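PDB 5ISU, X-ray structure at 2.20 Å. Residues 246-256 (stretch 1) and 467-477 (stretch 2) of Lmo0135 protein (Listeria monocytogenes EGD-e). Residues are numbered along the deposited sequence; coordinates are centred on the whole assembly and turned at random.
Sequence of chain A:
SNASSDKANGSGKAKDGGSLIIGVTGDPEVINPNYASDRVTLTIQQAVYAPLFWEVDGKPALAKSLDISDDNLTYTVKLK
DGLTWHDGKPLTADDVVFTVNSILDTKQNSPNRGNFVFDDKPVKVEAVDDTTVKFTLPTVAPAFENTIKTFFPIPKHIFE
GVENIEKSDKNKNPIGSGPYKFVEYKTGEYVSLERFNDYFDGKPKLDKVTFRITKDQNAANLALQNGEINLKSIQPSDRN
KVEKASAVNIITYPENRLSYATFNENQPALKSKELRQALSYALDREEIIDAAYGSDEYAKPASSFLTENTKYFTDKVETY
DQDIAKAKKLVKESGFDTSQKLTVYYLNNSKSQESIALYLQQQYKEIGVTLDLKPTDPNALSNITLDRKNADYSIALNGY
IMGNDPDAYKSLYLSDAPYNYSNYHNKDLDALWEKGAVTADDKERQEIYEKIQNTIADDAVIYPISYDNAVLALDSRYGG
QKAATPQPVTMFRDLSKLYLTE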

# COMPACT_ATOMS: atom_id res chain seq x y z
N SER A 246 21.99 18.14 9.91
CA SER A 246 22.25 18.99 8.74
C SER A 246 21.00 19.78 8.36
O SER A 246 19.97 19.70 9.04
CB SER A 246 22.74 18.17 7.53
OG SER A 246 21.73 17.33 7.00
N ALA A 247 21.09 20.55 7.28
CA ALA A 247 19.96 21.34 6.81
C ALA A 247 19.02 20.45 5.98
O ALA A 247 19.24 20.24 4.80
CB ALA A 247 20.43 22.54 6.00
N VAL A 248 17.99 19.91 6.63
CA VAL A 248 16.99 19.09 5.97
C VAL A 248 15.60 19.44 6.48
O VAL A 248 15.41 19.79 7.65
CB VAL A 248 17.18 17.56 6.19
CG1 VAL A 248 18.54 17.09 5.68
CG2 VAL A 248 16.99 17.19 7.66
N ASN A 249 14.62 19.34 5.59
CA ASN A 249 13.24 19.55 5.95
C ASN A 249 12.66 18.14 6.18
O ASN A 249 12.85 17.24 5.36
CB ASN A 249 12.51 20.31 4.83
CG ASN A 249 13.06 21.73 4.62
OD1 ASN A 249 13.50 22.40 5.56
ND2 ASN A 249 13.01 22.19 3.39
N ILE A 250 12.00 17.95 7.32
CA ILE A 250 11.38 16.69 7.63
C ILE A 250 9.92 16.78 7.25
O ILE A 250 9.25 17.74 7.62
CB ILE A 250 11.51 16.35 9.12
CG1 ILE A 250 12.99 16.29 9.52
CG2 ILE A 250 10.80 15.04 9.44
CD1 ILE A 250 13.79 15.27 8.74
N ILE A 251 9.45 15.79 6.49
CA ILE A 251 8.07 15.77 6.03
C ILE A 251 7.39 14.50 6.55
O ILE A 251 7.90 13.40 6.35
CB ILE A 251 7.99 15.74 4.49
CG1 ILE A 251 8.96 16.76 3.87
CG2 ILE A 251 6.56 16.03 4.05
CD1 ILE A 251 9.10 16.63 2.38
N THR A 252 6.25 14.69 7.20
CA THR A 252 5.46 13.62 7.78
C THR A 252 4.07 13.64 7.13
O THR A 252 3.41 14.67 7.11
CB THR A 252 5.34 13.81 9.29
OG1 THR A 252 6.65 13.78 9.87
CG2 THR A 252 4.48 12.72 9.92
N TYR A 253 3.64 12.49 6.62
CA TYR A 253 2.38 12.37 5.89
C TYR A 253 1.79 10.95 6.06
O TYR A 253 2.53 10.02 6.36
CB TYR A 253 2.65 12.66 4.41
CG TYR A 253 3.73 11.77 3.83
CD1 TYR A 253 5.07 12.03 4.07
CD2 TYR A 253 3.41 10.64 3.08
CE1 TYR A 253 6.06 11.21 3.58
CE2 TYR A 253 4.39 9.82 2.56
CZ TYR A 253 5.72 10.10 2.81
OH TYR A 253 6.70 9.28 2.33
N PRO A 254 0.47 10.79 5.89
CA PRO A 254 -0.09 9.45 6.07
C PRO A 254 0.40 8.45 5.05
O PRO A 254 0.55 8.78 3.89
CB PRO A 254 -1.61 9.68 5.94
CG PRO A 254 -1.82 11.14 6.21
CD PRO A 254 -0.59 11.79 5.62
N GLU A 255 0.72 7.24 5.49
CA GLU A 255 1.16 6.19 4.56
C GLU A 255 0.00 5.25 4.23
O GLU A 255 0.19 4.28 3.50
CB GLU A 255 2.37 5.40 5.10
CG GLU A 255 3.02 4.52 4.02
CD GLU A 255 4.51 4.28 4.23
OE1 GLU A 255 5.25 4.27 3.22
OE2 GLU A 255 4.95 4.15 5.40
N ASN A 256 -1.19 5.56 4.75
CA ASN A 256 -2.38 4.73 4.57
C ASN A 256 -2.13 3.30 5.04
O ASN A 256 -2.67 2.35 4.49
CB ASN A 256 -2.87 4.75 3.12
CG ASN A 256 -3.35 6.12 2.68
OD1 ASN A 256 -3.73 6.96 3.49
ND2 ASN A 256 -3.37 6.34 1.40
N TYR A 467 -3.25 4.12 12.38
CA TYR A 467 -3.05 4.47 11.00
C TYR A 467 -1.73 5.18 11.06
O TYR A 467 -1.60 6.23 11.72
CB TYR A 467 -4.16 5.36 10.43
CG TYR A 467 -5.53 4.77 10.65
CD1 TYR A 467 -5.80 3.46 10.27
CD2 TYR A 467 -6.55 5.52 11.23
CE1 TYR A 467 -7.04 2.89 10.47
CE2 TYR A 467 -7.81 4.96 11.43
CZ TYR A 467 -8.04 3.63 11.05
OH TYR A 467 -9.27 3.03 11.24
N ASP A 468 -0.73 4.59 10.41
CA ASP A 468 0.65 5.08 10.46
C ASP A 468 1.07 6.13 9.43
O ASP A 468 0.55 6.20 8.33
CB ASP A 468 1.58 3.87 10.38
CG ASP A 468 1.48 2.96 11.59
OD1 ASP A 468 0.65 3.22 12.50
OD2 ASP A 468 2.25 1.98 11.63
N ASN A 469 2.03 6.95 9.82
CA ASN A 469 2.59 7.97 8.92
C ASN A 469 3.98 7.53 8.52
O ASN A 469 4.61 6.76 9.21
CB ASN A 469 2.67 9.34 9.59
CG ASN A 469 1.32 9.87 10.01
OD1 ASN A 469 0.30 9.64 9.35
ND2 ASN A 469 1.29 10.58 11.13
N ALA A 470 4.43 7.98 7.36
CA ALA A 470 5.78 7.74 6.89
C ALA A 470 6.49 9.09 7.07
O ALA A 470 5.84 10.13 7.24
CB ALA A 470 5.79 7.31 5.45
N VAL A 471 7.82 9.06 7.03
CA VAL A 471 8.64 10.28 7.21
C VAL A 471 9.75 10.35 6.17
O VAL A 471 10.42 9.34 5.91
CB VAL A 471 9.30 10.30 8.61
CG1 VAL A 471 10.04 11.61 8.84
CG2 VAL A 471 8.27 10.11 9.70
N LEU A 472 9.91 11.53 5.58
CA LEU A 472 10.98 11.80 4.62
C LEU A 472 11.86 12.93 5.12
O LEU A 472 11.40 13.85 5.81
CB LEU A 472 10.42 12.32 3.30
CG LEU A 472 9.52 11.41 2.50
CD1 LEU A 472 8.93 12.24 1.36
CD2 LEU A 472 10.27 10.18 2.01
N ALA A 473 13.11 12.89 4.68
CA ALA A 473 14.05 13.95 4.94
C ALA A 473 14.49 14.40 3.55
O ALA A 473 14.92 13.58 2.73
CB ALA A 473 15.23 13.45 5.75
N LEU A 474 14.35 15.70 3.29
CA LEU A 474 14.71 16.31 2.01
C LEU A 474 15.69 17.46 2.23
O LEU A 474 15.37 18.41 2.92
CB LEU A 474 13.46 16.88 1.31
CG LEU A 474 13.71 17.66 0.01
CD1 LEU A 474 14.36 16.72 -0.99
CD2 LEU A 474 12.46 18.29 -0.60
N ASP A 475 16.86 17.37 1.59
CA ASP A 475 17.91 18.41 1.66
C ASP A 475 17.24 19.80 1.48
O ASP A 475 16.51 20.04 0.49
CB ASP A 475 18.99 18.08 0.62
CG ASP A 475 20.10 19.13 0.51
OD1 ASP A 475 19.95 20.29 0.98
OD2 ASP A 475 21.12 18.79 -0.13
N SER A 476 17.48 20.69 2.45
CA SER A 476 16.88 22.03 2.49
C SER A 476 17.12 22.90 1.28
O SER A 476 16.39 23.85 1.08
CB SER A 476 17.25 22.79 3.77
OG SER A 476 16.51 22.26 4.86
N ARG A 477 18.12 22.58 0.47
CA ARG A 477 18.36 23.32 -0.76
C ARG A 477 17.30 23.02 -1.86
O ARG A 477 17.27 23.71 -2.88
CB ARG A 477 19.75 22.98 -1.32
CG ARG A 477 20.92 23.20 -0.37
CD ARG A 477 22.24 22.81 -1.03
NE ARG A 477 22.17 21.47 -1.60
CZ ARG A 477 23.11 20.91 -2.38
NH1 ARG A 477 24.23 21.57 -2.67
NH2 ARG A 477 22.91 19.68 -2.86
O HOH W 1 4.33 3.77 8.13
O HOH W 2 -2.04 6.56 7.56

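Two antiparallel strands, more than two hundred residues apart in sequence, pair along nearly their whole length and bury 912 Å² between them. The backbone supplies the ladder, and the side chains decide what each face of the sheet is made of.

Stretch 2 enters the contact quietly. Tyr 467 contributes almost nothing, and Asp 468 works through its main chain: its O accepts from Glu 255 N at 3.0 Å, while its carboxylate leads away from stretch 1. Asp 468 O also accepts a hydrogen bond from water 2, 2.7 Å from the water O, and that water accepts a weak bond from Asn 256 N, so the water bridges Asp 468 O and Asn 256 N.

Asn 469 faces Pro 254 at a non-hydrogen-bonded position, where the ring's lack of an N-H costs the ladder nothing. The CA atoms of Asn 469 and Pro 254 lie just 4.2 Å apart, and their side chains diverge. Asn 469 CB also packs against Thr 252 CG2 at 3.8 Å. Water 1 donates to both Asn 469 O and Glu 255 OE2, tying backbone to carboxylate.

Ala 470 has the largest area covered by stretch 1, although its side chain is a lone methyl. Its N donates to Tyr 253 O at 3.0 Å, and its O accepts from Tyr 253 N at a longer 3.3 Å. With chi1 near +60° (p), the end of the Tyr 253 side chain comes nearer stretch 2; Ala 470 O lies over one face of the ring, and Ala 470 CB sits 3.8 Å from Tyr 253 CZ. The small residue leaves room for the ring and also for Glu 255, whose OE2 comes within 3.3 Å of Ala 470 CB.

Val 471 turns to the other face, shared with Ile 250, Thr 252 and Ala 473. Its CG1 meets Ile 250 CG2 at 3.6 Å, a diagonal contact between branched side chains well suited to extended backbone.

Leu 472 returns to the tyrosine's face. Its N donates to Ile 251 O at 2.9 Å and its O accepts from Ile 251 N at 2.8 Å, both nearly straight. Leu 472 CG lies at the edge of the Tyr 253 ring, 3.6 Å from CE1, so the leucine adds a greasy flank to the ring.

Ala 473 offers a methyl to the isoleucine opposite: Ile 250 CD1 reaches Ala 473 CB at 3.8 Å, helped by chi1 and chi2 both in m.

Leu 474 closes another two-bond pair, its N giving to Asn 249 O at 3.0 Å and its O receiving from Asn 249 N at 2.9 Å.

Asp 475 points away and instead binds Arg 477 within its own stretch, through a salt bridge from OD2 to Arg 477 NE at 3.2 Å.

Ser 476 finishes the ladder: its N donates to Ala 247 O at 3.0 Å, and its short side chain, pointing toward stretch 1, lets OG make a weak hydrogen bond to Asn 249 OD1 at 3.1 Å.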